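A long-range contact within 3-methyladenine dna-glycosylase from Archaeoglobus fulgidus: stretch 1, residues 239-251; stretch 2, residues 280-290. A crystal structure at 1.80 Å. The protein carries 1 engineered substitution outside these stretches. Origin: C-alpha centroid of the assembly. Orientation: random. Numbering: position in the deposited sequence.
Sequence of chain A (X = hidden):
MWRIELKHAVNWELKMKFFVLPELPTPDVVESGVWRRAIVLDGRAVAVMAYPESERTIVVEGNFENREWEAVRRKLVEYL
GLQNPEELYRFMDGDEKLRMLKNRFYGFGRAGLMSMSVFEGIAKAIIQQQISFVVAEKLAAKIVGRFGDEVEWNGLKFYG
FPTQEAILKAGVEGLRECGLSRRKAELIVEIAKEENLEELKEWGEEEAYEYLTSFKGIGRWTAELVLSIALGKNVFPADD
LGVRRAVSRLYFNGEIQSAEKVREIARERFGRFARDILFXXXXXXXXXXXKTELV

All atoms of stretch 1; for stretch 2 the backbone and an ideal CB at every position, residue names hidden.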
# COMPACT_ATOMS: atom_id res chain seq x y z
N ASP A 239 -13.79 6.64 -7.49
CA ASP A 239 -14.90 5.71 -7.18
C ASP A 239 -14.78 5.07 -5.80
O ASP A 239 -15.74 4.51 -5.29
CB ASP A 239 -15.05 4.61 -8.26
CG ASP A 239 -15.36 5.18 -9.62
OD1 ASP A 239 -16.50 5.68 -9.81
OD2 ASP A 239 -14.45 5.15 -10.50
N ASP A 240 -13.60 5.15 -5.18
CA ASP A 240 -13.42 4.53 -3.87
C ASP A 240 -14.38 5.20 -2.86
O ASP A 240 -14.40 6.43 -2.74
CB ASP A 240 -11.94 4.64 -3.43
CG ASP A 240 -11.65 3.81 -2.18
OD1 ASP A 240 -11.12 2.68 -2.31
OD2 ASP A 240 -11.97 4.30 -1.07
N LEU A 241 -15.21 4.40 -2.18
CA LEU A 241 -16.21 4.95 -1.23
C LEU A 241 -15.60 5.69 -0.03
O LEU A 241 -16.12 6.70 0.39
CB LEU A 241 -17.16 3.85 -0.75
CG LEU A 241 -18.36 3.84 -1.69
CD1 LEU A 241 -18.37 2.62 -2.59
CD2 LEU A 241 -19.62 3.94 -0.86
N GLY A 242 -14.49 5.17 0.49
CA GLY A 242 -13.73 5.89 1.50
C GLY A 242 -13.20 7.23 1.03
O GLY A 242 -13.24 8.23 1.78
N VAL A 243 -12.71 7.28 -0.21
CA VAL A 243 -12.24 8.54 -0.80
C VAL A 243 -13.39 9.54 -0.93
O VAL A 243 -13.24 10.71 -0.57
CB VAL A 243 -11.53 8.30 -2.17
CG1 VAL A 243 -11.26 9.62 -2.90
CG2 VAL A 243 -10.22 7.52 -1.97
N ARG A 244 -14.53 9.08 -1.45
CA ARG A 244 -15.70 9.96 -1.62
C ARG A 244 -16.16 10.56 -0.27
O ARG A 244 -16.36 11.78 -0.16
CB ARG A 244 -16.83 9.22 -2.34
CG ARG A 244 -16.53 8.93 -3.82
CD ARG A 244 -17.63 8.05 -4.44
NE ARG A 244 -18.94 8.69 -4.32
CZ ARG A 244 -20.10 8.04 -4.25
NH1 ARG A 244 -20.12 6.72 -4.29
NH2 ARG A 244 -21.24 8.71 -4.14
N ARG A 245 -16.26 9.70 0.74
CA ARG A 245 -16.59 10.13 2.12
C ARG A 245 -15.63 11.20 2.65
O ARG A 245 -16.07 12.25 3.13
CB ARG A 245 -16.63 8.94 3.08
CG ARG A 245 -17.77 7.94 2.85
CD ARG A 245 -17.90 6.92 4.00
NE ARG A 245 -16.73 6.07 4.21
CZ ARG A 245 -16.63 4.80 3.82
NH1 ARG A 245 -17.64 4.19 3.20
NH2 ARG A 245 -15.51 4.13 4.06
N ALA A 246 -14.32 10.95 2.54
CA ALA A 246 -13.31 11.90 3.03
C ALA A 246 -13.35 13.25 2.31
O ALA A 246 -13.32 14.31 2.95
CB ALA A 246 -11.90 11.26 2.96
N VAL A 247 -13.43 13.22 0.98
CA VAL A 247 -13.45 14.45 0.19
C VAL A 247 -14.73 15.26 0.45
O VAL A 247 -14.70 16.48 0.48
CB VAL A 247 -13.26 14.18 -1.34
CG1 VAL A 247 -13.49 15.45 -2.16
CG2 VAL A 247 -11.86 13.62 -1.61
N SER A 248 -15.84 14.55 0.63
CA SER A 248 -17.13 15.18 0.94
C SER A 248 -17.12 15.86 2.31
O SER A 248 -17.63 16.98 2.43
CB SER A 248 -18.26 14.16 0.86
OG SER A 248 -18.41 13.70 -0.47
N ARG A 249 -16.57 15.17 3.30
CA ARG A 249 -16.42 15.68 4.67
C ARG A 249 -15.51 16.91 4.75
O ARG A 249 -15.80 17.87 5.47
CB ARG A 249 -15.94 14.58 5.62
CG ARG A 249 -16.17 14.88 7.09
CD ARG A 249 -16.53 13.64 7.89
NE ARG A 249 -16.96 14.00 9.24
CZ ARG A 249 -16.13 14.19 10.26
NH1 ARG A 249 -14.83 14.03 10.09
NH2 ARG A 249 -16.60 14.52 11.45
N LEU A 250 -14.43 16.90 3.97
CA LEU A 250 -13.49 18.01 3.92
C LEU A 250 -14.02 19.25 3.23
O LEU A 250 -13.82 20.36 3.73
CB LEU A 250 -12.20 17.58 3.22
CG LEU A 250 -11.14 16.91 4.08
CD1 LEU A 250 -10.00 16.48 3.17
CD2 LEU A 250 -10.62 17.86 5.16
N TYR A 251 -14.69 19.07 2.09
CA TYR A 251 -14.98 20.18 1.20
C TYR A 251 -16.45 20.49 1.00
O TYR A 251 -16.80 21.54 0.42
CB TYR A 251 -14.35 19.93 -0.18
CG TYR A 251 -12.84 20.08 -0.22
CD1 TYR A 251 -12.23 21.35 -0.28
CD2 TYR A 251 -12.01 18.96 -0.23
CE1 TYR A 251 -10.84 21.49 -0.32
CE2 TYR A 251 -10.62 19.08 -0.28
CZ TYR A 251 -10.03 20.34 -0.32
OH TYR A 251 -8.66 20.48 -0.37
N UNK A 280 -3.40 10.51 2.99
CA UNK A 280 -4.01 11.37 4.05
C UNK A 280 -5.53 11.20 4.11
O UNK A 280 -6.10 11.19 5.20
CB UNK A 280 -3.68 12.84 3.80
N UNK A 281 -6.19 11.06 2.95
CA UNK A 281 -7.65 10.83 2.89
C UNK A 281 -8.02 9.45 3.47
O UNK A 281 -9.03 9.32 4.17
CB UNK A 281 -8.14 10.94 1.45
N UNK A 282 -7.20 8.42 3.21
CA UNK A 282 -7.44 7.11 3.83
C UNK A 282 -7.35 7.23 5.36
O UNK A 282 -8.19 6.69 6.08
CB UNK A 282 -6.44 6.08 3.31
N UNK A 283 -6.32 7.91 5.86
CA UNK A 283 -6.19 8.08 7.32
C UNK A 283 -7.41 8.83 7.89
O UNK A 283 -7.92 8.46 8.93
CB UNK A 283 -4.90 8.84 7.66
N UNK A 284 -7.83 9.89 7.21
CA UNK A 284 -8.96 10.74 7.59
C UNK A 284 -10.24 9.93 7.64
O UNK A 284 -11.01 10.00 8.62
CB UNK A 284 -9.11 11.91 6.61
N UNK A 285 -10.47 9.15 6.60
CA UNK A 285 -11.64 8.27 6.55
C UNK A 285 -11.63 7.21 7.65
O UNK A 285 -12.68 6.89 8.23
CB UNK A 285 -11.72 7.59 5.18
N UNK A 286 -10.45 6.65 7.94
CA UNK A 286 -10.33 5.61 8.97
C UNK A 286 -10.40 6.20 10.38
O UNK A 286 -11.01 5.58 11.27
CB UNK A 286 -9.02 4.84 8.79
N UNK A 287 -9.80 7.38 10.57
CA UNK A 287 -9.51 7.93 11.91
C UNK A 287 -10.29 9.18 12.33
O UNK A 287 -10.17 9.65 13.47
CB UNK A 287 -8.02 8.26 11.99
N UNK A 288 -11.06 9.73 11.41
CA UNK A 288 -11.88 10.90 11.72
C UNK A 288 -13.18 10.82 10.90
O UNK A 288 -13.54 11.78 10.19
CB UNK A 288 -11.12 12.20 11.42
N UNK A 289 -13.84 9.65 10.97
CA UNK A 289 -15.22 9.43 10.47
C UNK A 289 -15.64 7.96 10.28
O UNK A 289 -16.79 7.60 10.58
CB UNK A 289 -15.38 10.15 9.13
N UNK A 290 -14.71 7.13 9.80
CA UNK A 290 -14.99 5.76 9.31
C UNK A 290 -16.30 5.58 8.57
O UNK A 290 -16.38 5.89 7.38
CB UNK A 290 -14.98 4.79 10.49

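Two helices, 241-251 and 280-287, cross nearly at right angles (84°), their axes 8.7 Å apart at closest approach. Near the crossing lies A246, whose CA is 5.3 Å from the CA of 285.

Position 280 has no atom of stretch 1 within 5.5 Å of its ideal CB, so stretch 1 sets no preference; it is Y280, which makes no contact here.

At 281 the CB points toward stretch 1, with the ideal CB 4.1 Å from A246 CB and the methyls of V247 and L250 farther along. Leucine, isoleucine or methionine would suit. The residue is L281: CD1 lies 3.7 Å from V247 CG2, and CD2 lies 3.6 Å from L250 CD1 and 3.9 Å from A246 CB.

The CB of 282 points away, so only a long side chain could return to stretch 1, where V243 offers a methyl and D240 a carboxylate. F282 does so with chi1 in m: CE1 lies 3.9 Å from V243 CG2, while D240 OD2, which caps the helix by accepting from V243 N, meets the ring edge 4.2 Å from CE1.

Position 283 is out of reach of stretch 1, which sets no preference there; it is L283.

Position 284 points toward stretch 1, its ideal CB 4.6 Å from A246 CB, with L250 beyond and the R249 guanidinium farther out. A large apolar or aromatic residue fits, perhaps one with a polar tip. Y284, chi1 t, places CE2 3.9 Å from L250 CG and the ring edge at A246, CD2 to CB 4.0 Å; its OH is 3.6 Å from R249 NH1.

At 285 the ideal CB faces the helix, 3.8 Å from G242 O and 5.3 Å from R245 NH2. The nearby guanidinium favours an acid, aspartate or possibly glutamate. D285 forms a two-pronged salt bridge: R245 NE donates to OD1 and R245 NH2 to OD2, each at 3.0 Å, with angles of 169° and 158°. G242 leaves room for the carboxylate, its CA 3.4 Å from D285 OD2; an ideal CB on that glycine would stand 2.9 Å from OD2, a clash.

Positions 286 and 287 have nothing of stretch 1 within 5.5 Å of their ideal CB atoms, and at 286 the CB points away, so stretch 1 selects neither; they are R286 and F287.

At 288, where helical phi/psi ends, the CB points sideways, 4.3 Å from R249 NH1, so aromatic or polar groups are plausible. F288 brings CD2 to 3.0 Å from R249 NH1.

Position 289 points toward R249, its ideal CB 3.9 Å from CD; a small residue suits. S289 sets CB over one guanidinium face.

Position 290 points its CB away from stretch 1, which sets no preference for the side chain; it is K290.

Stretch 2 280-290: YLFLYDRFFSK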
# COMPACT_ATOMS: atom_id res chain seq x y z
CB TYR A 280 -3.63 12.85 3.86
CG TYR A 280 -2.18 13.15 4.23
CD1 TYR A 280 -1.15 12.89 3.34
CD2 TYR A 280 -1.85 13.70 5.50
CE1 TYR A 280 0.21 13.13 3.67
CE2 TYR A 280 -0.50 13.99 5.84
CZ TYR A 280 0.52 13.69 4.92
OH TYR A 280 1.83 13.93 5.23
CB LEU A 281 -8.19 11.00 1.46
CG LEU A 281 -8.08 12.39 0.85
CD1 LEU A 281 -8.52 12.38 -0.61
CD2 LEU A 281 -8.90 13.46 1.64
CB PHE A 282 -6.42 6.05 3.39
CG PHE A 282 -6.57 5.58 1.95
CD1 PHE A 282 -7.83 5.48 1.33
CD2 PHE A 282 -5.43 5.22 1.23
CE1 PHE A 282 -7.92 5.01 -0.04
CE2 PHE A 282 -5.51 4.76 -0.09
CZ PHE A 282 -6.77 4.67 -0.72
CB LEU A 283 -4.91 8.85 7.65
CG LEU A 283 -3.59 8.14 7.40
CD1 LEU A 283 -2.45 9.14 7.45
CD2 LEU A 283 -3.42 7.02 8.42
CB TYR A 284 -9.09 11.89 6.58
CG TYR A 284 -10.01 12.99 7.02
CD1 TYR A 284 -9.65 13.85 8.04
CD2 TYR A 284 -11.23 13.18 6.40
CE1 TYR A 284 -10.49 14.87 8.44
CE2 TYR A 284 -12.08 14.21 6.78
CZ TYR A 284 -11.70 15.04 7.80
OH TYR A 284 -12.53 16.05 8.21
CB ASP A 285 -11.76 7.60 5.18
CG ASP A 285 -13.06 6.77 5.05
OD1 ASP A 285 -14.18 7.34 5.25
OD2 ASP A 285 -12.94 5.56 4.75
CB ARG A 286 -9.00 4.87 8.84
CG ARG A 286 -8.86 3.91 7.66
CD ARG A 286 -7.45 3.32 7.66
NE ARG A 286 -7.01 2.72 6.40
CZ ARG A 286 -5.73 2.54 6.10
NH1 ARG A 286 -4.81 2.93 6.99
NH2 ARG A 286 -5.37 1.97 4.95
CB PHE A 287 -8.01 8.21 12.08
CG PHE A 287 -7.18 6.97 12.13
CD1 PHE A 287 -7.52 5.92 12.98
CD2 PHE A 287 -6.05 6.85 11.34
CE1 PHE A 287 -6.75 4.76 13.04
CE2 PHE A 287 -5.27 5.69 11.38
CZ PHE A 287 -5.62 4.65 12.23
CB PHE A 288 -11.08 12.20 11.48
CG PHE A 288 -11.65 13.41 12.19
CD1 PHE A 288 -11.63 13.49 13.59
CD2 PHE A 288 -12.18 14.48 11.47
CE1 PHE A 288 -12.15 14.62 14.26
CE2 PHE A 288 -12.70 15.61 12.12
CZ PHE A 288 -12.68 15.68 13.52
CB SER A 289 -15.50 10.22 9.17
OG SER A 289 -15.05 9.54 8.01
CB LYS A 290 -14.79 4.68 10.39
CG LYS A 290 -13.53 3.86 10.15
CD LYS A 290 -13.20 2.93 11.30
CE LYS A 290 -11.86 2.24 11.06
NZ LYS A 290 -11.55 1.20 12.08
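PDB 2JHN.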